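Local coordinates for protein HpuA (Kingella denitrificans ATCC 33394, PDB 5EC6) that acts as an outer-membrane lipoprotein receptor that binds haemoglobin, probably as a step in the acquisition of iron by the bacterium, at residues A[110-121]-A[133-144]. Residues are numbered along the deposited sequence; the frame is centred on the assembly and turned at random.
Sequences LDSGGKMIACCT and LKSMQFGAWMSP
Lys115 and Met142 exchange two backbone hydrogen bonds, Lys115 N to Met142 O and Met142 N to Lys115 O (2.8 Å each), and Ile117 and Ala140 do the same; these are the hydrogen-bonded pairs of antiparallel strands 115-118 and 136-142. Past them Cys119 N hydrogen-bonds Phe138 O at 3.0 Å. The Gln137 amide closes this end of the pairing. Its NE2 donates almost straight (170°) to a lone pair of Cys119 O at 3.2 Å, while OE1 takes Phe138 N and, weakly, Cys119 N. A bend at chi2 (-68°) turns that amide across to the partner chain, over Ala118 CB and beside the Thr121 methyl. Cys119 SG, anti to its own N (chi1 -155°), lies obliquely by the Phe138 ring, 3.8 Å from CE1. At the other end Trp141 NE1 donates to a water at the ring edge that also bonds Ser112 OG; this hydroxyl accepts from Gly114 N in an ST turn. Leu110 CD1 packs obliquely on the indole, 3.5 Å from NE1. Another water donates to Gly113 O and Ser143 O. Two more donate to Leu133 O, one also to Thr121 OG1, the other to Thr121 O while accepting from Lys134 NZ. Lys115, Ile117, Ala140 and Met142 share one face, Ile117 touching His105 and Met107 of adjoining strand 104-109, Ala140 and Met142 meeting Val184 of strand 174-185. Strands 104-109 and 148-154 flank the pair, continuing the antiparallel order of the beta-barrel wall.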
ATOM      1  N   LEU A 110     -11.215  11.550  13.648  1.00 22.02           N
ATOM      2  CA  LEU A 110     -11.128  10.504  14.661  1.00 20.74           C
ATOM      3  C   LEU A 110     -11.567  11.013  16.036  1.00 21.32           C
ATOM      4  O   LEU A 110     -11.450  12.194  16.335  1.00 22.06           O
ATOM      5  CB  LEU A 110      -9.692   9.993  14.816  1.00 21.76           C
ATOM      6  CG  LEU A 110      -9.031   9.560  13.484  1.00 19.99           C
ATOM      7  CD1 LEU A 110      -7.599   9.143  13.748  1.00 21.09           C
ATOM      8  CD2 LEU A 110      -9.842   8.440  12.825  1.00 21.72           C
ATOM      9  N   ASP A 111     -11.962  10.083  16.876  1.00 23.57           N
ATOM     10  CA  ASP A 111     -12.269  10.391  18.290  1.00 25.16           C
ATOM     11  C   ASP A 111     -11.229  11.256  19.010  1.00 26.62           C
ATOM     12  O   ASP A 111     -11.611  12.123  19.798  1.00 24.20           O
ATOM     13  CB  ASP A 111     -12.594   9.126  19.082  1.00 25.77           C
ATOM     14  CG  ASP A 111     -11.505   8.058  19.027  1.00 24.74           C
ATOM     15  OD1 ASP A 111     -10.462   8.262  18.375  1.00 23.86           O
ATOM     16  OD2 ASP A 111     -11.725   7.014  19.671  1.00 27.62           O
ATOM     17  N   SER A 112      -9.944  11.043  18.719  1.00 22.53           N
ATOM     18  CA  SER A 112      -8.789  11.754  19.301  1.00 23.91           C
ATOM     19  C   SER A 112      -8.591  13.204  18.819  1.00 25.49           C
ATOM     20  O   SER A 112      -7.738  13.945  19.376  1.00 26.07           O
ATOM     21  CB  SER A 112      -7.510  10.990  18.933  1.00 22.71           C
ATOM     22  OG  SER A 112      -7.413  11.045  17.511  1.00 23.38           O
ATOM     23  N   GLY A 113      -9.281  13.555  17.740  1.00 21.92           N
ATOM     24  CA  GLY A 113      -9.064  14.774  17.001  1.00 23.15           C
ATOM     25  C   GLY A 113      -8.063  14.665  15.886  1.00 22.81           C
ATOM     26  O   GLY A 113      -7.770  15.638  15.169  1.00 23.96           O
ATOM     27  N   GLY A 114      -7.491  13.463  15.748  1.00 21.99           N
ATOM     28  CA  GLY A 114      -6.685  13.186  14.581  1.00 21.99           C
ATOM     29  C   GLY A 114      -7.549  12.932  13.361  1.00 22.78           C
ATOM     30  O   GLY A 114      -8.766  13.117  13.364  1.00 22.04           O
ATOM     31  N   LYS A 115      -6.898  12.509  12.270  1.00 21.38           N
ATOM     32  CA  LYS A 115      -7.628  12.109  11.068  1.00 20.51           C
ATOM     33  C   LYS A 115      -6.923  10.872  10.477  1.00 19.42           C
ATOM     34  O   LYS A 115      -5.750  10.656  10.729  1.00 19.79           O
ATOM     35  CB  LYS A 115      -7.668  13.194   9.989  1.00 23.35           C
ATOM     36  CG  LYS A 115      -8.148  14.562  10.478  1.00 24.51           C
ATOM     37  CD  LYS A 115      -8.151  15.568   9.344  1.00 28.65           C
ATOM     38  CE  LYS A 115      -8.514  16.980   9.801  1.00 33.56           C
ATOM     39  NZ  LYS A 115      -9.784  16.980  10.557  1.00 37.96           N
ATOM     40  N   MET A 116      -7.663  10.154   9.646  1.00 20.24           N
ATOM     41  CA  MET A 116      -7.116   8.949   8.979  1.00 19.97           C
ATOM     42  C   MET A 116      -7.610   8.787   7.578  1.00 19.54           C
ATOM     43  O   MET A 116      -8.747   9.069   7.225  1.00 19.40           O
ATOM     44  CB  MET A 116      -7.466   7.724   9.810  1.00 20.93           C
ATOM     45  CG  MET A 116      -6.967   6.396   9.256  1.00 20.44           C
ATOM     46  SD  MET A 116      -7.513   5.092  10.348  1.00 21.41           S
ATOM     47  CE  MET A 116      -6.980   3.628   9.451  1.00 21.77           C
ATOM     48  N   ILE A 117      -6.737   8.264   6.710  1.00 19.11           N
ATOM     49  CA  ILE A 117      -7.195   7.776   5.421  1.00 19.86           C
ATOM     50  C   ILE A 117      -6.340   6.559   5.002  1.00 19.50           C
ATOM     51  O   ILE A 117      -5.174   6.409   5.443  1.00 18.44           O
ATOM     52  CB  ILE A 117      -7.057   8.877   4.376  1.00 23.23           C
ATOM     53  CG1 ILE A 117      -7.932   8.547   3.130  1.00 25.26           C
ATOM     54  CG2 ILE A 117      -5.614   9.130   4.043  1.00 23.12           C
ATOM     55  CD1 ILE A 117      -8.318   9.690   2.271  1.00 27.64           C
ATOM     56  N   ALA A 118      -6.958   5.689   4.198  1.00 19.49           N
ATOM     57  CA  ALA A 118      -6.308   4.507   3.635  1.00 21.05           C
ATOM     58  C   ALA A 118      -6.815   4.282   2.220  1.00 23.68           C
ATOM     59  O   ALA A 118      -7.755   4.941   1.745  1.00 23.89           O
ATOM     60  CB  ALA A 118      -6.552   3.311   4.501  1.00 22.23           C
ATOM     61  N   CYS A 119      -6.159   3.400   1.481  1.00 24.37           N
ATOM     62  CA  CYS A 119      -6.605   3.125   0.086  1.00 29.14           C
ATOM     63  C   CYS A 119      -8.057   2.634   0.003  1.00 33.97           C
ATOM     64  O   CYS A 119      -8.505   1.834   0.843  1.00 33.10           O
ATOM     65  CB  CYS A 119      -5.804   2.020  -0.551  1.00 29.65           C
ATOM     66  SG  CYS A 119      -5.750   2.072  -2.406  1.00 34.42           S
ATOM     67  N   CYS A 120      -8.781   3.076  -1.031  1.00 36.31           N
ATOM     68  CA  CYS A 120     -10.094   2.490  -1.328  1.00 36.62           C
ATOM     69  C   CYS A 120      -9.915   1.173  -2.063  1.00 46.48           C
ATOM     70  O   CYS A 120      -9.907   1.124  -3.300  1.00 51.27           O
ATOM     71  CB  CYS A 120     -10.964   3.441  -2.159  1.00 38.76           C
ATOM     72  SG  CYS A 120     -10.269   3.962  -3.757  1.00 38.80           S
ATOM     73  N   THR A 121      -9.760   0.096  -1.312  1.00 44.77           N
ATOM     74  CA  THR A 121      -9.408  -1.142  -1.945  1.00 45.13           C
ATOM     75  C   THR A 121     -10.685  -1.859  -2.430  1.00 46.84           C
ATOM     76  O   THR A 121     -10.597  -2.680  -3.340  1.00 42.65           O
ATOM     77  CB  THR A 121      -8.469  -2.013  -1.051  1.00 46.28           C
ATOM     78  OG1 THR A 121      -9.181  -2.442   0.121  1.00 54.47           O
ATOM     79  CG2 THR A 121      -7.205  -1.221  -0.669  1.00 41.18           C
ATOM     80  N   LEU A 133      -5.622  -3.752  -3.900  1.00 27.26           N
ATOM     81  CA  LEU A 133      -4.639  -4.400  -3.056  1.00 24.79           C
ATOM     82  C   LEU A 133      -5.401  -5.428  -2.275  1.00 26.04           C
ATOM     83  O   LEU A 133      -6.573  -5.170  -1.947  1.00 26.88           O
ATOM     84  CB  LEU A 133      -4.028  -3.363  -2.129  1.00 24.50           C
ATOM     85  CG  LEU A 133      -3.344  -2.222  -2.850  1.00 25.65           C
ATOM     86  CD1 LEU A 133      -3.009  -1.125  -1.852  1.00 28.94           C
ATOM     87  CD2 LEU A 133      -2.099  -2.679  -3.502  1.00 25.35           C
ATOM     88  N   LYS A 134      -4.807  -6.615  -2.089  1.00 20.40           N
ATOM     89  CA  LYS A 134      -5.381  -7.702  -1.268  1.00 21.32           C
ATOM     90  C   LYS A 134      -4.531  -8.098  -0.092  1.00 19.85           C
ATOM     91  O   LYS A 134      -5.018  -8.738   0.823  1.00 21.04           O
ATOM     92  CB  LYS A 134      -5.634  -8.977  -2.110  1.00 24.24           C
ATOM     93  CG  LYS A 134      -6.395  -8.752  -3.388  1.00 31.79           C
ATOM     94  CD  LYS A 134      -7.873  -8.436  -3.208  1.00 38.11           C
ATOM     95  CE  LYS A 134      -8.535  -8.412  -4.601  1.00 45.44           C
ATOM     96  NZ  LYS A 134      -9.369  -7.204  -4.903  1.00 43.07           N
ATOM     97  N   SER A 135      -3.259  -7.709  -0.081  1.00 17.94           N
ATOM     98  CA  SER A 135      -2.340  -8.144   0.963  1.00 16.39           C
ATOM     99  C   SER A 135      -1.586  -7.004   1.691  1.00 16.37           C
ATOM    100  O   SER A 135      -0.650  -7.249   2.451  1.00 16.43           O
ATOM    101  CB  SER A 135      -1.283  -9.086   0.408  1.00 18.14           C
ATOM    102  OG  SER A 135      -1.886 -10.262  -0.134  1.00 19.92           O
ATOM    103  N   MET A 136      -2.061  -5.795   1.505  1.00 16.82           N
ATOM    104  CA  MET A 136      -1.445  -4.610   2.118  1.00 15.80           C
ATOM    105  C   MET A 136      -2.447  -3.490   2.152  1.00 15.78           C
ATOM    106  O   MET A 136      -3.470  -3.522   1.442  1.00 16.34           O
ATOM    107  CB  MET A 136      -0.141  -4.203   1.374  1.00 16.75           C
ATOM    108  CG  MET A 136      -0.401  -3.838  -0.034  1.00 17.92           C
ATOM    109  SD  MET A 136       1.007  -2.958  -0.764  1.00 18.14           S
ATOM    110  CE  MET A 136       0.939  -1.454   0.145  1.00 18.28           C
ATOM    111  N   GLN A 137      -2.095  -2.427   2.888  1.00 15.16           N
ATOM    112  CA  GLN A 137      -2.787  -1.165   2.881  1.00 17.49           C
ATOM    113  C   GLN A 137      -1.744  -0.072   2.948  1.00 17.22           C
ATOM    114  O   GLN A 137      -0.615  -0.310   3.397  1.00 17.74           O
ATOM    115  CB  GLN A 137      -3.704  -1.007   4.115  1.00 18.88           C
ATOM    116  CG  GLN A 137      -5.190  -1.155   3.851  1.00 22.29           C
ATOM    117  CD  GLN A 137      -5.820  -0.060   3.015  1.00 24.47           C
ATOM    118  OE1 GLN A 137      -5.161   0.731   2.397  1.00 21.23           O
ATOM    119  NE2 GLN A 137      -7.132  -0.078   2.949  1.00 27.03           N
ATOM    120  N   PHE A 138      -2.122   1.112   2.487  1.00 16.38           N
ATOM    121  CA  PHE A 138      -1.290   2.305   2.710  1.00 15.78           C
ATOM    122  C   PHE A 138      -2.188   3.483   2.964  1.00 16.59           C
ATOM    123  O   PHE A 138      -3.367   3.467   2.590  1.00 17.80           O
ATOM    124  CB  PHE A 138      -0.267   2.540   1.565  1.00 16.06           C
ATOM    125  CG  PHE A 138      -0.855   3.033   0.274  1.00 16.42           C
ATOM    126  CD1 PHE A 138      -1.524   2.167  -0.606  1.00 18.74           C
ATOM    127  CD2 PHE A 138      -0.740   4.358  -0.092  1.00 18.37           C
ATOM    128  CE1 PHE A 138      -2.029   2.611  -1.804  1.00 19.80           C
ATOM    129  CE2 PHE A 138      -1.307   4.821  -1.269  1.00 19.50           C
ATOM    130  CZ  PHE A 138      -1.937   3.956  -2.126  1.00 20.41           C
ATOM    131  N   GLY A 139      -1.620   4.498   3.602  1.00 15.88           N
ATOM    132  CA  GLY A 139      -2.411   5.630   4.020  1.00 16.70           C
ATOM    133  C   GLY A 139      -1.639   6.534   4.919  1.00 17.10           C
ATOM    134  O   GLY A 139      -0.401   6.640   4.844  1.00 17.33           O
ATOM    135  N   ALA A 140      -2.392   7.289   5.740  1.00 16.66           N
ATOM    136  CA  ALA A 140      -1.785   8.277   6.648  1.00 17.48           C
ATOM    137  C   ALA A 140      -2.676   8.473   7.832  1.00 18.61           C
ATOM    138  O   ALA A 140      -3.920   8.418   7.704  1.00 18.97           O
ATOM    139  CB  ALA A 140      -1.594   9.610   5.959  1.00 18.57           C
ATOM    140  N   TRP A 141      -2.034   8.766   8.965  1.00 18.20           N
ATOM    141  CA  TRP A 141      -2.716   9.226  10.157  1.00 17.80           C
ATOM    142  C   TRP A 141      -2.185  10.628  10.478  1.00 20.84           C
ATOM    143  O   TRP A 141      -0.982  10.901  10.356  1.00 20.54           O
ATOM    144  CB  TRP A 141      -2.461   8.272  11.288  1.00 18.09           C
ATOM    145  CG  TRP A 141      -2.960   8.681  12.669  1.00 19.12           C
ATOM    146  CD1 TRP A 141      -4.150   8.367  13.238  1.00 19.54           C
ATOM    147  CD2 TRP A 141      -2.204   9.397  13.677  1.00 20.90           C
ATOM    148  NE1 TRP A 141      -4.219   8.862  14.537  1.00 21.12           N
ATOM    149  CE2 TRP A 141      -3.018   9.482  14.830  1.00 20.79           C
ATOM    150  CE3 TRP A 141      -0.942   9.981  13.697  1.00 21.06           C
ATOM    151  CZ2 TRP A 141      -2.592  10.123  15.989  1.00 21.52           C
ATOM    152  CZ3 TRP A 141      -0.497  10.583  14.888  1.00 20.24           C
ATOM    153  CH2 TRP A 141      -1.330  10.646  16.002  1.00 22.50           C
ATOM    154  N   MET A 142      -3.101  11.493  10.876  1.00 19.80           N
ATOM    155  CA  MET A 142      -2.734  12.848  11.328  1.00 22.00           C
ATOM    156  C   MET A 142      -3.090  12.982  12.796  1.00 21.78           C
ATOM    157  O   MET A 142      -4.202  12.624  13.172  1.00 21.28           O
ATOM    158  CB  MET A 142      -3.450  13.892  10.502  1.00 24.29           C
ATOM    159  CG  MET A 142      -3.180  15.309  10.995  1.00 26.68           C
ATOM    160  SD  MET A 142      -4.226  16.517  10.145  1.00 32.71           S
ATOM    161  CE  MET A 142      -3.112  16.633   8.791  1.00 31.57           C
ATOM    162  N   SER A 143      -2.166  13.517  13.596  1.00 22.04           N
ATOM    163  CA  SER A 143      -2.443  13.777  15.023  1.00 22.93           C
ATOM    164  C   SER A 143      -3.345  15.017  15.205  1.00 22.00           C
ATOM    165  O   SER A 143      -3.518  15.830  14.274  1.00 21.67           O
ATOM    166  CB  SER A 143      -1.164  13.948  15.840  1.00 28.17           C
ATOM    167  OG  SER A 143      -0.613  15.224  15.647  1.00 30.95           O
ATOM    168  N   PRO A 144      -3.974  15.108  16.397  1.00 24.80           N
ATOM    169  CA  PRO A 144      -4.642  16.371  16.732  1.00 26.21           C
ATOM    170  C   PRO A 144      -3.707  17.578  16.630  1.00 25.10           C
ATOM    171  O   PRO A 144      -4.172  18.690  16.310  1.00 27.62           O
ATOM    172  CB  PRO A 144      -5.155  16.131  18.154  1.00 25.93           C
ATOM    173  CG  PRO A 144      -4.572  14.879  18.627  1.00 26.51           C
ATOM    174  CD  PRO A 144      -4.173  14.084  17.429  1.00 24.61           C
TER
HETATM  175  O   HOH W   1      -5.940   8.839  16.975  1.00 20.35           O
HETATM  176  O   HOH W   2      -5.961  16.573  13.192  1.00 28.05           O
HETATM  177  O   HOH W   3      -8.035  -5.339   0.211  1.00 24.71           O
HETATM  178  O   HOH W   4      -8.842  -4.904  -3.508  1.00 31.00           O